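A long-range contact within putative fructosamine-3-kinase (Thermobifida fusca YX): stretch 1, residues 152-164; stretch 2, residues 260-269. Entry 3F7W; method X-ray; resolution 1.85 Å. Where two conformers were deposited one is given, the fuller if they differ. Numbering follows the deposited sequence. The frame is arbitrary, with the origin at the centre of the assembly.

Stretch 1 (152-164) PYLRRAADRGALT
Stretch 2 260-269: LHPLLVHVCL

Two helical segments of one chain, more than a hundred residues apart in sequence, pack side by side and run in nearly the same direction. Stretch 1 is helical from Pro 152, within a helix that begins earlier in the chain, and stretch 2 is helical throughout, from Leu 260 to Leu 269. The axes approach to 8.8 Å, with 29° between their N-to-C directions and a signed crossing angle of 29°. Register is set by Tyr 153 opposite Leu 264, CA to CA 5.7 Å, and by Ala 157 opposite Cys 268, CA to CA 5.2 Å. Each partner advances by four residues, as expected for helices in near-parallel contact. Apart from a kink in each helix, at Pro 152-Tyr 153 and at His 261-Pro 262, where the N atoms make no bond to the preceding turn, i to i+4 bonding holds, for example Ala 157 N to Tyr 153 O at 3.0 Å and Cys 268 N to Leu 264 O at 2.9 Å. Gly 161 (phi/psi 78/18) is the first residue to leave helical phi/psi after the helix, in a Schellman motif, with Gly 161 N bonded to Ala 158 O and Ala 162 N to Ala 157 O, both at 3.0 Å. Leu 163 then adopts extended angles (-125/143), and Thr 164 (chi1 p) caps the start of a following helix.

Together the stretches bury 536 Å², largely through apolar packing. Tyr 153 (chi1 m, chi2 -70°) is a knob in a hole formed by His 261, Leu 264, Val 265 and Cys 268. Its CB lies 3.7 Å from Leu 264 CB, while Val 265 (chi1 t) places CG2 over one face of the ring, 3.9 Å from the centroid and 8° off the normal, a CH-pi contact. The His 261 ring (chi1 t, chi2 67°) meets the tyrosine ring obliquely, with planes at 65° and Tyr 153 CE2 3.6 Å from His 261 CE1. Tyr 153 OH and His 261 ND1 find their hydrogen bonds elsewhere in the structure.

Cys 268 (chi1 m) directs its sulfur into the close approach of the helices: SG lies 3.2 Å from Tyr 153 O and 4.0 Å from Ala 157 CB. The small alanine side chain suits this short backbone separation, and its CB also touches Val 267 CG1 at 3.9 Å. Val 267 (chi1 t) extends the apolar surface to the loop, where the same CG1 is 3.6 Å from Ala 162 CB and 4.2 Å from Leu 163 CD2. Leu 264 (m, t) offers CD2 to two leucines, at 3.8 Å from both Leu 154 CD1 and Leu 163 CD1; Leu 154 is t, p and Leu 163 is m, t.

At the exposed margin, waters link arginines to the second helix's carbonyls. Arg 156 (t, t, t, chi4 83°) donates from NE to water 1 at 2.8 Å, and that water donates weakly to Cys 268 O, also at 2.8 Å. Arg 160 (m, t, p, chi4 80°) donates from NE to water 2 at 2.9 Å, which in turn donates to Val 267 O at 2.8 Å. Arg 160 NH2 also comes within 3.1 Å of Cys 268 O.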

# COMPACT_ATOMS: atom_id res chain seq x y z
N PRO A 152 -2.52 -17.05 3.43
CA PRO A 152 -1.06 -17.18 3.38
C PRO A 152 -0.32 -16.58 4.60
O PRO A 152 0.61 -17.21 5.12
CB PRO A 152 -0.69 -16.50 2.04
CG PRO A 152 -1.92 -16.56 1.24
CD PRO A 152 -3.06 -16.41 2.22
N TYR A 153 -0.78 -15.43 5.10
CA TYR A 153 -0.12 -14.75 6.23
C TYR A 153 -0.53 -15.39 7.56
O TYR A 153 0.25 -15.43 8.49
CB TYR A 153 -0.46 -13.24 6.22
CG TYR A 153 -0.14 -12.68 4.85
CD1 TYR A 153 1.19 -12.54 4.45
CD2 TYR A 153 -1.13 -12.39 3.93
CE1 TYR A 153 1.52 -12.09 3.17
CE2 TYR A 153 -0.81 -11.93 2.63
CZ TYR A 153 0.53 -11.81 2.27
OH TYR A 153 0.90 -11.40 1.02
N LEU A 154 -1.77 -15.86 7.63
CA LEU A 154 -2.23 -16.63 8.80
C LEU A 154 -1.37 -17.89 9.02
O LEU A 154 -0.89 -18.15 10.13
CB LEU A 154 -3.70 -17.00 8.65
CG LEU A 154 -4.37 -17.74 9.82
CD1 LEU A 154 -4.42 -16.79 11.05
CD2 LEU A 154 -5.79 -18.18 9.41
N ARG A 155 -1.16 -18.65 7.95
CA ARG A 155 -0.35 -19.86 8.02
C ARG A 155 1.10 -19.54 8.36
O ARG A 155 1.72 -20.23 9.16
CB ARG A 155 -0.41 -20.66 6.71
CG ARG A 155 -1.81 -21.08 6.27
CD ARG A 155 -2.44 -22.12 7.19
NE ARG A 155 -3.83 -22.38 6.80
CZ ARG A 155 -4.88 -22.32 7.61
NH1 ARG A 155 -4.76 -22.03 8.89
NH2 ARG A 155 -6.09 -22.58 7.12
N ARG A 156 1.63 -18.48 7.76
CA ARG A 156 3.00 -18.09 8.03
C ARG A 156 3.20 -17.70 9.50
O ARG A 156 4.15 -18.14 10.13
CB ARG A 156 3.41 -16.93 7.12
CG ARG A 156 4.86 -16.60 7.24
CD ARG A 156 5.23 -15.41 6.39
NE ARG A 156 6.62 -15.08 6.65
CZ ARG A 156 7.66 -15.68 6.06
NH1 ARG A 156 7.47 -16.64 5.17
NH2 ARG A 156 8.89 -15.31 6.38
N ALA A 157 2.30 -16.88 10.04
CA ALA A 157 2.38 -16.43 11.42
C ALA A 157 2.22 -17.63 12.39
O ALA A 157 2.91 -17.73 13.41
CB ALA A 157 1.35 -15.32 11.71
N ALA A 158 1.31 -18.54 12.05
CA ALA A 158 1.11 -19.74 12.87
C ALA A 158 2.39 -20.59 12.87
O ALA A 158 2.83 -21.06 13.92
CB ALA A 158 -0.10 -20.53 12.35
N ASP A 159 2.98 -20.77 11.70
CA ASP A 159 4.23 -21.53 11.56
C ASP A 159 5.38 -20.95 12.39
O ASP A 159 6.18 -21.69 12.96
CB ASP A 159 4.66 -21.58 10.09
CG ASP A 159 3.78 -22.50 9.25
OD1 ASP A 159 2.92 -23.21 9.81
OD2 ASP A 159 3.97 -22.52 8.02
N ARG A 160 5.45 -19.63 12.46
CA ARG A 160 6.49 -18.93 13.22
C ARG A 160 6.14 -18.87 14.70
O ARG A 160 6.94 -18.39 15.51
CB ARG A 160 6.65 -17.51 12.67
CG ARG A 160 7.16 -17.45 11.23
CD ARG A 160 6.75 -16.17 10.53
NE ARG A 160 7.38 -14.97 11.09
CZ ARG A 160 8.62 -14.58 10.82
NH1 ARG A 160 9.38 -15.29 9.99
NH2 ARG A 160 9.11 -13.49 11.39
N GLY A 161 4.95 -19.33 15.06
CA GLY A 161 4.54 -19.40 16.45
C GLY A 161 4.10 -18.08 17.03
O GLY A 161 4.00 -17.96 18.26
N ALA A 162 3.79 -17.10 16.17
CA ALA A 162 3.28 -15.80 16.60
C ALA A 162 1.79 -15.86 16.90
O ALA A 162 1.27 -15.03 17.64
CB ALA A 162 3.56 -14.75 15.53
N LEU A 163 1.11 -16.85 16.32
CA LEU A 163 -0.32 -17.04 16.54
C LEU A 163 -0.55 -18.47 17.02
O LEU A 163 0.12 -19.40 16.58
CB LEU A 163 -1.10 -16.78 15.26
CG LEU A 163 -1.12 -15.36 14.67
CD1 LEU A 163 -1.95 -15.32 13.40
CD2 LEU A 163 -1.62 -14.34 15.70
N THR A 164 -1.52 -18.62 17.93
CA THR A 164 -1.86 -19.93 18.52
C THR A 164 -2.88 -20.65 17.65
O THR A 164 -3.54 -20.02 16.81
CB THR A 164 -2.50 -19.78 19.91
OG1 THR A 164 -3.73 -19.04 19.78
CG2 THR A 164 -1.56 -19.04 20.88
N LEU A 260 -7.95 -7.05 8.63
CA LEU A 260 -7.37 -8.35 8.95
C LEU A 260 -6.12 -8.65 8.13
O LEU A 260 -5.12 -9.13 8.67
CB LEU A 260 -8.40 -9.47 8.82
CG LEU A 260 -9.57 -9.38 9.83
CD1 LEU A 260 -10.58 -10.51 9.57
CD2 LEU A 260 -9.09 -9.41 11.28
N HIS A 261 -6.15 -8.31 6.84
CA HIS A 261 -4.99 -8.56 5.98
C HIS A 261 -3.75 -7.80 6.50
O HIS A 261 -2.74 -8.42 6.78
CB HIS A 261 -5.28 -8.18 4.51
CG HIS A 261 -4.06 -8.03 3.68
ND1 HIS A 261 -3.22 -9.09 3.38
CD2 HIS A 261 -3.50 -6.93 3.10
CE1 HIS A 261 -2.20 -8.65 2.65
NE2 HIS A 261 -2.35 -7.34 2.47
N PRO A 262 -3.83 -6.44 6.62
CA PRO A 262 -2.63 -5.74 7.12
C PRO A 262 -2.20 -6.19 8.47
O PRO A 262 -0.99 -6.24 8.73
CB PRO A 262 -3.07 -4.26 7.17
CG PRO A 262 -4.54 -4.28 7.09
CD PRO A 262 -4.89 -5.50 6.29
N LEU A 263 -3.14 -6.53 9.36
CA LEU A 263 -2.74 -6.97 10.69
C LEU A 263 -1.97 -8.30 10.69
O LEU A 263 -1.00 -8.48 11.47
CB LEU A 263 -3.94 -7.02 11.66
CG LEU A 263 -4.38 -5.61 12.12
CD1 LEU A 263 -5.76 -5.68 12.79
CD2 LEU A 263 -3.29 -4.90 13.04
N LEU A 264 -2.40 -9.24 9.85
CA LEU A 264 -1.66 -10.49 9.68
C LEU A 264 -0.26 -10.29 9.07
O LEU A 264 0.70 -10.95 9.49
CB LEU A 264 -2.47 -11.47 8.83
CG LEU A 264 -3.66 -12.08 9.56
CD1 LEU A 264 -4.64 -12.68 8.54
CD2 LEU A 264 -3.22 -13.16 10.60
N VAL A 265 -0.16 -9.37 8.12
CA VAL A 265 1.15 -9.01 7.59
C VAL A 265 2.04 -8.45 8.70
O VAL A 265 3.21 -8.80 8.78
CB VAL A 265 1.03 -8.03 6.40
CG1 VAL A 265 2.43 -7.51 5.96
CG2 VAL A 265 0.34 -8.74 5.25
N HIS A 266 1.49 -7.61 9.56
CA HIS A 266 2.29 -6.99 10.64
C HIS A 266 2.79 -8.05 11.63
O HIS A 266 3.95 -8.02 12.07
CB HIS A 266 1.52 -5.87 11.33
CG HIS A 266 1.06 -4.81 10.38
ND1 HIS A 266 1.78 -4.47 9.25
CD2 HIS A 266 -0.04 -4.03 10.38
CE1 HIS A 266 1.11 -3.55 8.58
NE2 HIS A 266 0.02 -3.24 9.25
N VAL A 267 1.92 -9.00 11.96
CA VAL A 267 2.29 -10.07 12.87
C VAL A 267 3.40 -10.89 12.20
O VAL A 267 4.39 -11.24 12.84
CB VAL A 267 1.09 -10.93 13.28
CG1 VAL A 267 1.57 -12.18 14.09
CG2 VAL A 267 0.15 -10.12 14.16
N CYS A 268 3.27 -11.12 10.90
CA CYS A 268 4.35 -11.82 10.16
C CYS A 268 5.68 -11.11 10.20
O CYS A 268 6.69 -11.73 10.47
CB CYS A 268 3.96 -12.08 8.72
SG CYS A 268 2.74 -13.40 8.54
N LEU A 269 5.66 -9.81 9.91
CA LEU A 269 6.86 -9.01 9.75
C LEU A 269 7.47 -8.54 11.05
O LEU A 269 8.69 -8.44 11.15
CB LEU A 269 6.58 -7.80 8.85
CG LEU A 269 6.38 -8.05 7.37
CD1 LEU A 269 6.05 -6.71 6.70
CD2 LEU A 269 7.61 -8.73 6.76
O HOH W 1 7.53 -12.78 8.03
O HOH W 2 5.95 -13.52 13.17